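Regulatory protein, TetR family (Rhodobacter sphaeroides 2.4.1, PDB 3BRU) represses transcription of its own operon, probably by binding two operator sequences in the promoter. Local coordinates at residues A[31-36]-A[66-71]; A[48-53]-A[73-77]; A[95-99]-A[158-162]; A[103-107]-A[165-171]; A[115-119]-A[202-206]. The contacts are given in a common frame with arbitrary orientation. Numbering follows the deposited sequence.

Contact 1: A[31-36]-A[66-71]; sequences AHQSLI and SFYHYF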
# COMPACT_ATOMS: atom_id res chain seq x y z
N ALA A 31 -5.88 29.34 13.27
CA ALA A 31 -6.93 28.32 13.11
C ALA A 31 -6.73 27.41 11.89
O ALA A 31 -6.83 26.17 12.03
CB ALA A 31 -8.33 28.91 13.14
N HIS A 32 -6.45 28.00 10.71
CA HIS A 32 -6.18 27.24 9.51
C HIS A 32 -4.95 26.33 9.62
O HIS A 32 -5.05 25.13 9.29
CB HIS A 32 -5.99 28.16 8.33
CG HIS A 32 -5.90 27.45 7.01
ND1 HIS A 32 -4.70 27.22 6.37
CD2 HIS A 32 -6.86 26.92 6.22
CE1 HIS A 32 -4.94 26.59 5.23
NE2 HIS A 32 -6.24 26.41 5.11
N GLN A 33 -3.79 26.86 10.04
CA GLN A 33 -2.66 25.94 10.21
C GLN A 33 -2.93 24.82 11.20
O GLN A 33 -2.46 23.73 10.97
CB GLN A 33 -1.26 26.56 10.37
CG GLN A 33 -0.71 26.94 11.74
CD GLN A 33 -0.37 25.83 12.75
OE1 GLN A 33 -0.50 26.07 13.93
NE2 GLN A 33 0.09 24.67 12.31
N SER A 34 -3.68 25.09 12.27
CA SER A 34 -3.95 24.09 13.28
C SER A 34 -4.76 22.96 12.67
O SER A 34 -4.52 21.79 12.98
CB SER A 34 -4.74 24.66 14.46
OG SER A 34 -4.03 25.69 15.07
N LEU A 35 -5.75 23.32 11.85
CA LEU A 35 -6.64 22.37 11.18
C LEU A 35 -5.84 21.48 10.24
O LEU A 35 -5.92 20.25 10.34
CB LEU A 35 -7.77 23.09 10.46
CG LEU A 35 -8.84 23.66 11.40
CD1 LEU A 35 -9.88 24.50 10.63
CD2 LEU A 35 -9.53 22.60 12.31
N ILE A 36 -5.02 22.09 9.38
CA ILE A 36 -4.19 21.34 8.45
C ILE A 36 -3.23 20.39 9.19
O ILE A 36 -3.14 19.20 8.84
CB ILE A 36 -3.44 22.29 7.54
CG1 ILE A 36 -4.44 23.08 6.66
CG2 ILE A 36 -2.34 21.55 6.74
CD1 ILE A 36 -5.10 22.28 5.52
N SER A 66 -15.05 27.78 12.89
CA SER A 66 -13.78 28.06 12.18
C SER A 66 -13.46 27.00 11.11
O SER A 66 -12.94 27.33 10.05
CB SER A 66 -12.60 28.17 13.15
OG SER A 66 -12.81 29.23 14.04
N PHE A 67 -13.76 25.75 11.41
CA PHE A 67 -13.68 24.71 10.42
C PHE A 67 -14.58 25.04 9.22
O PHE A 67 -14.13 24.95 8.08
CB PHE A 67 -14.04 23.35 11.04
CG PHE A 67 -13.93 22.22 10.07
CD1 PHE A 67 -12.74 21.53 9.92
CD2 PHE A 67 -15.01 21.88 9.25
CE1 PHE A 67 -12.62 20.49 9.01
CE2 PHE A 67 -14.91 20.83 8.30
CZ PHE A 67 -13.71 20.15 8.17
N TYR A 68 -15.82 25.43 9.47
CA TYR A 68 -16.76 25.67 8.34
C TYR A 68 -16.55 26.98 7.63
O TYR A 68 -17.03 27.17 6.52
CB TYR A 68 -18.24 25.38 8.70
CG TYR A 68 -18.44 23.89 8.90
CD1 TYR A 68 -18.31 22.99 7.83
CD2 TYR A 68 -18.68 23.37 10.18
CE1 TYR A 68 -18.44 21.62 8.02
CE2 TYR A 68 -18.82 22.01 10.39
CZ TYR A 68 -18.71 21.13 9.31
OH TYR A 68 -18.87 19.77 9.54
N HIS A 69 -15.79 27.87 8.25
CA HIS A 69 -15.33 29.07 7.59
C HIS A 69 -14.47 28.73 6.38
O HIS A 69 -14.60 29.36 5.32
CB HIS A 69 -14.52 29.92 8.57
CG HIS A 69 -14.05 31.22 7.99
ND1 HIS A 69 -14.91 32.26 7.70
CD2 HIS A 69 -12.81 31.65 7.65
CE1 HIS A 69 -14.21 33.28 7.22
NE2 HIS A 69 -12.94 32.94 7.17
N TYR A 70 -13.61 27.73 6.54
CA TYR A 70 -12.61 27.38 5.56
C TYR A 70 -13.04 26.21 4.68
O TYR A 70 -12.66 26.17 3.52
CB TYR A 70 -11.30 27.05 6.27
CG TYR A 70 -10.61 28.27 6.88
CD1 TYR A 70 -10.04 29.26 6.06
CD2 TYR A 70 -10.53 28.45 8.26
CE1 TYR A 70 -9.39 30.38 6.61
CE2 TYR A 70 -9.92 29.57 8.82
CZ TYR A 70 -9.34 30.53 7.99
OH TYR A 70 -8.72 31.62 8.53
N PHE A 71 -13.78 25.25 5.21
CA PHE A 71 -14.03 24.01 4.45
C PHE A 71 -15.51 23.74 4.45
O PHE A 71 -16.17 24.01 5.45
CB PHE A 71 -13.26 22.83 5.07
CG PHE A 71 -11.79 23.12 5.27
CD1 PHE A 71 -10.94 23.29 4.18
CD2 PHE A 71 -11.26 23.25 6.56
CE1 PHE A 71 -9.60 23.57 4.37
CE2 PHE A 71 -9.93 23.52 6.75
CZ PHE A 71 -9.09 23.67 5.66
O HOH W 1 -6.64 31.02 10.33
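The N-terminal DNA-binding domain of a TetR-family repressor is a three-helix bundle, and here its first helix meets the predicted recognition helix of the helix-turn-helix. The axes of 31-36 and 66-70 cross almost at right angles (91°), 10.2 Å apart. Small residues suit the point where the backbones come closest: Ala31 CB lies 4.3 Å from Ser66 CB. One turn on, Leu35 fills the buried space between the helices, its CD1 3.8 Å from Phe67 CA and 4.0 Å from Phe71 CE2; Leu35 CD2 lies 4.1 Å from Phe67 CD1, at the edge of that ring. Ile36 CD1 approaches Phe71 CZ at 4.2 Å. Toward the surface, His32 turns its edge to the face of Tyr70 (centroids 5.1 Å apart, planes at 59°), and its CB adds a CH-pi contact 4.3 Å from that ring's centroid. Tyrosine fits this margin: its ring packs while Tyr70 OH bonds a water (2.8 Å) that also accepts from the backbone N of His32 (3.0 Å). Ile56 and Ala60 of helix 53-60 also touch Leu35, so that side chain is shared by all three helices, as expected for the hydrophobic core of a TetR-type helix-turn-helix domain.

Contact 2: A[48-53]-A[73-77]; sequences YSSVGV and NKADF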
# COMPACT_ATOMS: atom_id res chain seq x y z
N TYR A 48 -8.51 8.47 6.42
CA TYR A 48 -9.70 9.28 6.26
C TYR A 48 -10.97 8.66 6.89
O TYR A 48 -11.64 9.34 7.67
CB TYR A 48 -9.89 9.58 4.79
CG TYR A 48 -11.06 10.44 4.43
CD1 TYR A 48 -10.89 11.80 4.22
CD2 TYR A 48 -12.35 9.89 4.28
CE1 TYR A 48 -11.96 12.61 3.85
CE2 TYR A 48 -13.44 10.70 3.89
CZ TYR A 48 -13.22 12.06 3.68
OH TYR A 48 -14.23 12.91 3.33
N SER A 49 -11.26 7.39 6.56
CA SER A 49 -12.45 6.69 7.10
C SER A 49 -12.52 6.59 8.64
O SER A 49 -13.60 6.46 9.19
CB SER A 49 -12.58 5.25 6.55
OG SER A 49 -12.33 5.16 5.16
N SER A 50 -11.36 6.65 9.30
CA SER A 50 -11.23 6.48 10.75
C SER A 50 -11.38 7.78 11.52
O SER A 50 -11.57 7.79 12.74
CB SER A 50 -9.82 5.96 11.04
OG SER A 50 -9.89 4.59 11.36
N VAL A 51 -11.25 8.89 10.83
CA VAL A 51 -11.09 10.14 11.52
C VAL A 51 -12.25 11.07 11.21
O VAL A 51 -12.44 11.47 10.06
CB VAL A 51 -9.74 10.79 11.15
CG1 VAL A 51 -9.59 12.14 11.79
CG2 VAL A 51 -8.59 9.87 11.57
N GLY A 52 -13.02 11.43 12.24
CA GLY A 52 -14.12 12.37 12.08
C GLY A 52 -13.69 13.81 12.33
O GLY A 52 -12.61 14.07 12.88
N VAL A 53 -14.56 14.74 11.95
CA VAL A 53 -14.33 16.16 12.14
C VAL A 53 -14.17 16.54 13.62
O VAL A 53 -13.32 17.37 13.95
CB VAL A 53 -15.44 17.00 11.46
CG1 VAL A 53 -15.36 18.50 11.84
CG2 VAL A 53 -15.39 16.81 9.96
N ASN A 73 -17.06 20.86 4.03
CA ASN A 73 -17.28 19.56 4.65
C ASN A 73 -15.96 18.79 4.76
O ASN A 73 -14.91 19.27 4.28
CB ASN A 73 -18.32 18.73 3.86
CG ASN A 73 -18.09 18.78 2.33
OD1 ASN A 73 -16.96 18.83 1.83
ND2 ASN A 73 -19.17 18.77 1.60
N LYS A 74 -16.03 17.60 5.36
CA LYS A 74 -14.89 16.69 5.47
C LYS A 74 -14.20 16.41 4.11
O LYS A 74 -12.99 16.38 4.02
CB LYS A 74 -15.35 15.39 6.16
CG LYS A 74 -14.25 14.57 6.77
CD LYS A 74 -14.62 13.06 6.74
CE LYS A 74 -13.71 12.22 7.60
NZ LYS A 74 -14.22 10.76 7.69
N ALA A 75 -14.99 16.25 3.05
CA ALA A 75 -14.42 16.00 1.72
C ALA A 75 -13.59 17.18 1.19
O ALA A 75 -12.55 16.97 0.60
CB ALA A 75 -15.52 15.61 0.72
N ASP A 76 -14.03 18.41 1.42
CA ASP A 76 -13.32 19.60 0.96
C ASP A 76 -12.03 19.79 1.77
O ASP A 76 -10.99 20.18 1.23
CB ASP A 76 -14.25 20.82 1.12
CG ASP A 76 -13.72 22.09 0.40
OD1 ASP A 76 -13.21 21.95 -0.75
OD2 ASP A 76 -13.83 23.24 0.95
N PHE A 77 -12.13 19.52 3.07
CA PHE A 77 -10.98 19.38 3.98
C PHE A 77 -9.94 18.34 3.56
O PHE A 77 -8.74 18.67 3.45
CB PHE A 77 -11.48 19.07 5.39
CG PHE A 77 -10.41 19.07 6.43
CD1 PHE A 77 -9.54 20.13 6.57
CD2 PHE A 77 -10.27 18.00 7.30
CE1 PHE A 77 -8.59 20.15 7.56
CE2 PHE A 77 -9.30 18.00 8.27
CZ PHE A 77 -8.48 19.07 8.41
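Asn73 opens helix 74-97 as its N-cap: its OD1 accepts a hydrogen bond from Asp76 N at 3.0 Å, capping a first-turn amide whose backbone bond to Asn73 O is weak. Lys74 follows and makes most of the contact. Its CB packs 4.1 Å from Val53 CG2, and its long chain then runs beneath the Tyr48 ring toward the type I turn of Tyr48 to Val51. There Lys74 NZ donates a hydrogen bond to Tyr48 O at 2.9 Å; the same carbonyl accepts the turn's own bond from Val51 N at 3.2 Å. The Tyr48 ring lies over the end of the lysine, with its centroid 4.0 Å from Lys74 CE in a CH-pi contact and 4.2 Å from NZ in a cation-pi contact. Ala75 comes next, its small CB 4.0 Å from Tyr48 OH, leaving room for the phenol. Phe77, a turn on, makes no contact with 48-53; its ring meets Phe67 and Phe71. The Tyr48 ring also meets Phe144 edge-to-face, and its backbone N bonds Glu136, the main partner of Ser49 OG, which bonds weakly to Ser50 of the second subunit. A lysine is well chosen here: its methylenes cross an aromatic surface, and its ammonium is paid for by a carbonyl and a pi face, so a partly buried charge is stabilised without a carboxylate from either segment.

Contact 3: A[95-99]-A[158-162]; sequences QAFLD and RTAQL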
# COMPACT_ATOMS: atom_id res chain seq x y z
N GLN A 95 15.09 18.93 -1.91
CA GLN A 95 16.33 18.82 -1.15
C GLN A 95 17.21 17.72 -1.74
O GLN A 95 18.41 17.92 -1.94
CB GLN A 95 16.05 18.57 0.33
CG GLN A 95 16.60 19.63 1.18
CD GLN A 95 16.35 19.43 2.67
OE1 GLN A 95 17.29 19.41 3.46
NE2 GLN A 95 15.09 19.31 3.06
N ALA A 96 16.58 16.57 -2.03
CA ALA A 96 17.26 15.41 -2.57
C ALA A 96 17.50 15.55 -4.08
O ALA A 96 18.65 15.64 -4.53
CB ALA A 96 16.49 14.14 -2.23
N PHE A 97 16.42 15.62 -4.85
CA PHE A 97 16.49 15.57 -6.32
C PHE A 97 17.21 16.74 -6.96
O PHE A 97 17.79 16.58 -8.04
CB PHE A 97 15.09 15.44 -6.93
CG PHE A 97 14.46 14.07 -6.80
CD1 PHE A 97 14.93 13.15 -5.85
CD2 PHE A 97 13.38 13.72 -7.61
CE1 PHE A 97 14.34 11.87 -5.74
CE2 PHE A 97 12.78 12.46 -7.49
CZ PHE A 97 13.25 11.53 -6.56
N LEU A 98 17.16 17.92 -6.31
CA LEU A 98 17.82 19.12 -6.87
C LEU A 98 19.22 19.42 -6.30
O LEU A 98 19.83 20.45 -6.64
CB LEU A 98 16.94 20.36 -6.76
CG LEU A 98 15.54 20.36 -7.38
CD1 LEU A 98 15.06 21.76 -7.37
CD2 LEU A 98 15.50 19.80 -8.80
N ASP A 99 19.74 18.52 -5.46
CA ASP A 99 21.11 18.65 -4.92
C ASP A 99 22.19 18.29 -5.96
O ASP A 99 22.47 17.10 -6.18
CB ASP A 99 21.31 17.80 -3.64
CG ASP A 99 22.67 18.09 -2.95
OD1 ASP A 99 23.58 18.69 -3.58
OD2 ASP A 99 22.86 17.73 -1.76
N ARG A 158 9.14 13.47 -11.67
CA ARG A 158 10.39 14.02 -11.14
C ARG A 158 11.47 12.93 -11.09
O ARG A 158 12.63 13.18 -11.38
CB ARG A 158 10.18 14.63 -9.75
CG ARG A 158 9.26 15.84 -9.77
CD ARG A 158 9.23 16.49 -8.38
NE ARG A 158 10.50 17.14 -8.07
CZ ARG A 158 10.70 17.98 -7.04
NH1 ARG A 158 9.71 18.28 -6.19
NH2 ARG A 158 11.90 18.52 -6.88
N THR A 159 11.03 11.71 -10.76
CA THR A 159 11.90 10.55 -10.60
C THR A 159 12.43 10.03 -11.94
O THR A 159 13.60 9.70 -12.03
CB THR A 159 11.16 9.47 -9.79
OG1 THR A 159 10.67 10.09 -8.60
CG2 THR A 159 12.06 8.31 -9.40
N ALA A 160 11.58 9.97 -12.96
CA ALA A 160 12.00 9.62 -14.32
C ALA A 160 13.04 10.60 -14.84
O ALA A 160 14.00 10.21 -15.47
CB ALA A 160 10.83 9.57 -15.24
N GLN A 161 12.85 11.88 -14.54
CA GLN A 161 13.83 12.90 -14.94
C GLN A 161 15.17 12.62 -14.24
O GLN A 161 16.21 12.67 -14.88
CB GLN A 161 13.31 14.29 -14.63
CG GLN A 161 14.22 15.42 -15.08
CD GLN A 161 13.96 16.72 -14.30
OE1 GLN A 161 12.97 16.83 -13.54
NE2 GLN A 161 14.85 17.71 -14.47
N LEU A 162 15.12 12.25 -12.96
CA LEU A 162 16.30 11.81 -12.22
C LEU A 162 16.98 10.64 -12.92
O LEU A 162 18.21 10.67 -13.13
CB LEU A 162 15.91 11.41 -10.79
CG LEU A 162 17.05 11.13 -9.81
CD1 LEU A 162 18.10 12.23 -9.95
CD2 LEU A 162 16.55 11.10 -8.37
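Apolar packing dominates, and nearly all of it is made by Phe97, the last residue of helix 74-97, whose CA-to-CB bond points toward segment 158-162. Leu162 CD2 sits over the face of its ring, 3.6 Å from the centroid and 15° off the normal, a CH-pi contact with Phe97 CE1 to Leu162 CD2 at 3.5 Å. Round the ring, Phe97 CD2 lies 4.0 Å from Arg158 CB, and Thr159 OG1 stands at the ring edge, 3.4 Å from Phe97 CE2. A large flat side chain suits this place, since it spans the gap between segments whose nearest CA atoms, Phe97 and Leu162, are 7.0 Å apart. Among the polar groups, Thr159 OG1 is hydrogen-bonded to Trp155 O and to Trp186 NE1, so it can border an aromatic ring without an unmet polar need. Arg158 reaches past the phenylalanine to a salt bridge with Asp94 and a hydrogen bond with Ala90 O, both on helix 74-97; Arg158 NH2 passes 4.1 Å from Leu98 CG, where the helix has ended. This is the helix-to-helix packing of the all-helical C-terminal domain of TetR regulators, onto which the long helix leading from the DNA-binding domain docks its far end.

Contact 4: A[103-107]-A[165-171]; sequences APLAR and EAQACGE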
# COMPACT_ATOMS: atom_id res chain seq x y z
N ALA A 103 25.53 12.72 -7.33
CA ALA A 103 25.21 12.01 -8.57
C ALA A 103 23.73 11.68 -8.55
O ALA A 103 23.12 11.56 -7.46
CB ALA A 103 26.04 10.76 -8.69
N PRO A 104 23.10 11.57 -9.73
CA PRO A 104 21.68 11.20 -9.71
C PRO A 104 21.25 10.06 -8.75
O PRO A 104 20.31 10.23 -7.98
CB PRO A 104 21.38 10.89 -11.17
CG PRO A 104 22.27 11.82 -11.91
CD PRO A 104 23.58 11.84 -11.10
N LEU A 105 21.93 8.91 -8.77
CA LEU A 105 21.45 7.81 -7.93
C LEU A 105 21.66 8.05 -6.45
O LEU A 105 20.87 7.60 -5.64
CB LEU A 105 22.04 6.48 -8.36
CG LEU A 105 21.54 6.00 -9.74
CD1 LEU A 105 22.28 4.75 -10.11
CD2 LEU A 105 19.99 5.79 -9.83
N ALA A 106 22.73 8.78 -6.11
CA ALA A 106 22.92 9.22 -4.73
C ALA A 106 21.84 10.16 -4.20
O ALA A 106 21.56 10.13 -3.00
CB ALA A 106 24.33 9.78 -4.50
N ARG A 107 21.25 10.99 -5.07
CA ARG A 107 20.09 11.80 -4.70
C ARG A 107 18.86 10.95 -4.37
O ARG A 107 18.04 11.34 -3.53
CB ARG A 107 19.68 12.75 -5.82
CG ARG A 107 20.68 13.78 -6.17
CD ARG A 107 20.31 14.37 -7.47
NE ARG A 107 21.47 15.00 -8.05
CZ ARG A 107 21.51 15.48 -9.29
NH1 ARG A 107 20.44 15.40 -10.07
NH2 ARG A 107 22.63 16.05 -9.75
N GLU A 165 18.77 11.59 -16.12
CA GLU A 165 20.10 12.11 -15.78
C GLU A 165 21.08 11.02 -15.34
O GLU A 165 22.27 11.12 -15.62
CB GLU A 165 19.98 13.18 -14.71
CG GLU A 165 19.15 14.34 -15.16
CD GLU A 165 18.69 15.23 -14.00
OE1 GLU A 165 19.15 15.02 -12.84
OE2 GLU A 165 17.86 16.16 -14.25
N ALA A 166 20.58 9.99 -14.64
CA ALA A 166 21.39 8.81 -14.32
C ALA A 166 21.85 8.08 -15.59
O ALA A 166 22.97 7.59 -15.61
CB ALA A 166 20.68 7.87 -13.38
N GLN A 167 21.04 8.06 -16.64
CA GLN A 167 21.46 7.46 -17.92
C GLN A 167 22.51 8.29 -18.64
O GLN A 167 23.47 7.74 -19.19
CB GLN A 167 20.27 7.25 -18.84
CG GLN A 167 19.41 6.08 -18.41
CD GLN A 167 18.35 5.73 -19.41
OE1 GLN A 167 17.60 6.59 -19.86
NE2 GLN A 167 18.25 4.45 -19.73
N ALA A 168 22.32 9.61 -18.64
CA ALA A 168 23.14 10.56 -19.39
C ALA A 168 24.56 10.70 -18.82
O ALA A 168 25.41 11.34 -19.42
CB ALA A 168 22.45 11.93 -19.45
N CYS A 169 24.79 10.07 -17.67
CA CYS A 169 26.06 10.12 -17.01
C CYS A 169 26.59 8.70 -16.72
O CYS A 169 27.61 8.53 -16.05
CB CYS A 169 25.95 10.96 -15.73
SG CYS A 169 25.26 10.12 -14.26
N GLY A 170 25.90 7.68 -17.22
CA GLY A 170 26.38 6.29 -17.14
C GLY A 170 26.07 5.48 -15.89
O GLY A 170 26.55 4.36 -15.75
N GLU A 171 25.24 6.02 -15.00
CA GLU A 171 24.89 5.35 -13.74
C GLU A 171 23.82 4.28 -13.90
O GLU A 171 23.76 3.32 -13.11
CB GLU A 171 24.41 6.36 -12.70
CG GLU A 171 25.52 7.06 -11.90
CD GLU A 171 24.99 7.77 -10.67
OE1 GLU A 171 23.94 8.41 -10.78
OE2 GLU A 171 25.63 7.71 -9.60
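A Schellman motif ends helix 143-167 and faces the start of helix 104-120 within the all-helical C-terminal domain. In the motif, Glu171 N donates to Ala166 O (2.8 Å) and Gly170 N to Gln167 O (3.1 Å), so carbonyls at the helix end keep partners. Gly170 has positive phi (86°), a conformation in which a CB would be jammed against the preceding carbonyl. The reversal brings Glu171 round to the other helix, whose first amides lack helical acceptors. Glu171 OE1 takes the hydrogen bond of Leu105 N at 2.9 Å with a nearly straight angle of 164°, and its negative charge lies near the positive end of the helix dipole. Pro104 fits the first turn because its nitrogen has no hydrogen needing an acceptor; Arg107 N is served by Ala103 O at 3.1 Å. The proline ring instead packs on small neighbours, with CB 3.8 Å from Ala166 CB and CD 4.0 Å from Cys169 SG. Leu105 CD2 adds a contact of 4.2 Å with Ala166 CB and also touches Phe216 near the chain's end. Arg107 is held chiefly by Leu102 O, which accepts from its NH2, and Arg107 NE is satisfied just before the segment. The remaining nitrogen makes a salt bridge whose hydrogen bond is weak, with Arg107 NH1 3.1 Å from Glu165 OE1 and an angle of only 126°.

Contact 5: A[115-119]-A[202-206]; sequences AEEGM and PDPLH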
# COMPACT_ATOMS: atom_id res chain seq x y z
N ALA A 115 13.41 10.28 4.21
CA ALA A 115 12.06 9.85 4.44
C ALA A 115 12.05 8.88 5.62
O ALA A 115 11.18 8.97 6.46
CB ALA A 115 11.46 9.22 3.16
N GLU A 116 13.01 7.97 5.69
CA GLU A 116 13.13 7.08 6.86
C GLU A 116 13.37 7.83 8.18
O GLU A 116 12.78 7.50 9.22
CB GLU A 116 14.23 6.07 6.63
CG GLU A 116 14.47 5.12 7.82
CD GLU A 116 15.57 4.08 7.55
OE1 GLU A 116 15.95 3.88 6.34
OE2 GLU A 116 16.07 3.47 8.55
N GLU A 117 14.26 8.84 8.14
CA GLU A 117 14.51 9.69 9.29
C GLU A 117 13.26 10.41 9.77
O GLU A 117 13.02 10.52 10.98
CB GLU A 117 15.62 10.71 9.00
CG GLU A 117 17.02 10.06 8.97
CD GLU A 117 18.10 10.91 8.27
OE1 GLU A 117 17.78 12.01 7.73
OE2 GLU A 117 19.29 10.48 8.28
N GLY A 118 12.47 10.90 8.81
CA GLY A 118 11.18 11.49 9.11
C GLY A 118 10.27 10.50 9.79
O GLY A 118 9.70 10.79 10.82
N MSE A 119 10.12 9.31 9.21
CA MSE A 119 9.26 8.27 9.79
C MSE A 119 9.72 7.81 11.18
O MSE A 119 8.88 7.51 12.04
CB MSE A 119 9.14 7.04 8.89
CG MSE A 119 8.29 7.19 7.64
SE MSE A 119 8.09 5.35 6.92
CE MSE A 119 6.83 4.57 8.28
N PRO A 202 12.16 0.07 10.37
CA PRO A 202 12.56 0.45 9.01
C PRO A 202 12.93 -0.71 8.07
O PRO A 202 13.17 -0.49 6.90
CB PRO A 202 13.76 1.36 9.25
CG PRO A 202 14.41 0.79 10.47
CD PRO A 202 13.28 0.22 11.33
N ASP A 203 12.93 -1.95 8.57
CA ASP A 203 13.39 -3.11 7.81
C ASP A 203 12.82 -3.25 6.40
O ASP A 203 13.58 -3.54 5.48
CB ASP A 203 13.16 -4.40 8.59
CG ASP A 203 13.72 -4.31 10.01
OD1 ASP A 203 13.66 -3.21 10.62
OD2 ASP A 203 14.21 -5.36 10.53
N PRO A 204 11.47 -3.08 6.22
CA PRO A 204 10.91 -3.17 4.86
C PRO A 204 11.41 -2.09 3.92
O PRO A 204 11.44 -2.31 2.70
CB PRO A 204 9.40 -3.03 5.10
CG PRO A 204 9.20 -3.37 6.54
CD PRO A 204 10.41 -2.85 7.23
N LEU A 205 11.79 -0.93 4.46
CA LEU A 205 12.39 0.12 3.69
C LEU A 205 13.73 -0.33 3.15
O LEU A 205 14.00 -0.12 1.96
CB LEU A 205 12.56 1.39 4.53
CG LEU A 205 11.30 1.97 5.17
CD1 LEU A 205 11.65 3.26 5.95
CD2 LEU A 205 10.22 2.22 4.11
N HIS A 206 14.56 -0.95 4.00
CA HIS A 206 15.91 -1.32 3.61
C HIS A 206 15.83 -2.48 2.62
O HIS A 206 16.59 -2.56 1.64
CB HIS A 206 16.74 -1.76 4.82
CG HIS A 206 16.84 -0.73 5.92
ND1 HIS A 206 17.11 -1.07 7.23
CD2 HIS A 206 16.72 0.61 5.90
CE1 HIS A 206 17.17 0.02 7.96
NE2 HIS A 206 16.91 1.06 7.18
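Glu116 stretches from helix 104-120 across the start of helix 203-212, overlapping Pro202, Leu205 and His206 in turn. Its chi1 and chi2 are both t, and this extended form bridges a gap in which the nearest CA atoms, those of Glu116 and Pro202, stand 7.0 Å apart. The methylene part packs on leucine, with Glu116 CG 3.9 Å from Leu205 CD1. The carboxylate goes farther: Glu116 OE2 accepts a hydrogen bond from His206 NE2 at 2.9 Å, lying near the plane of the imidazole, as suits an in-plane N-H donor. The same oxygen sits 3.2 Å from Pro202 CB. A glutamate serves well here because it offers both an aliphatic stem for Leu205 and an acceptor for the histidine. One turn later, Met119, a selenomethionine, brings SE to 4.2 Å from Leu205 CD1, so that Leu205 packs against both residues. Phe124 touches Met119 and Pro202 from the loop after helix 104-120, and Ala196 of helix 178-199 lies against Met119. His206 and Glu116 form a His-carboxylate hydrogen bond between two helices, joining the last helix to the body of the helical C-terminal domain of this TetR-family fold.

In the fold
Contacts 1 and 2 belong to the DNA-binding domain. Their centres are 13 Å apart, and they meet through Phe77, which packs on Phe67 and Phe71; the predicted helix-turn-helix, 52-71, has residues in both. Contacts 3 and 4 form a second pair, 10 Å between centres, on the opposite side of the chain's centre from contact 2. Both use helix 143-167, and Arg107 NE lies 3.0 Å from Asp99 O where they touch. Helix 74-97 spans the two pairs, starting in contact 2 and ending in contact 3, about 32 Å away between centres. Contact 5 shares helix 104-120 with contact 4, their centres 23 Å apart, and lies about 27 Å from contact 2 between centres.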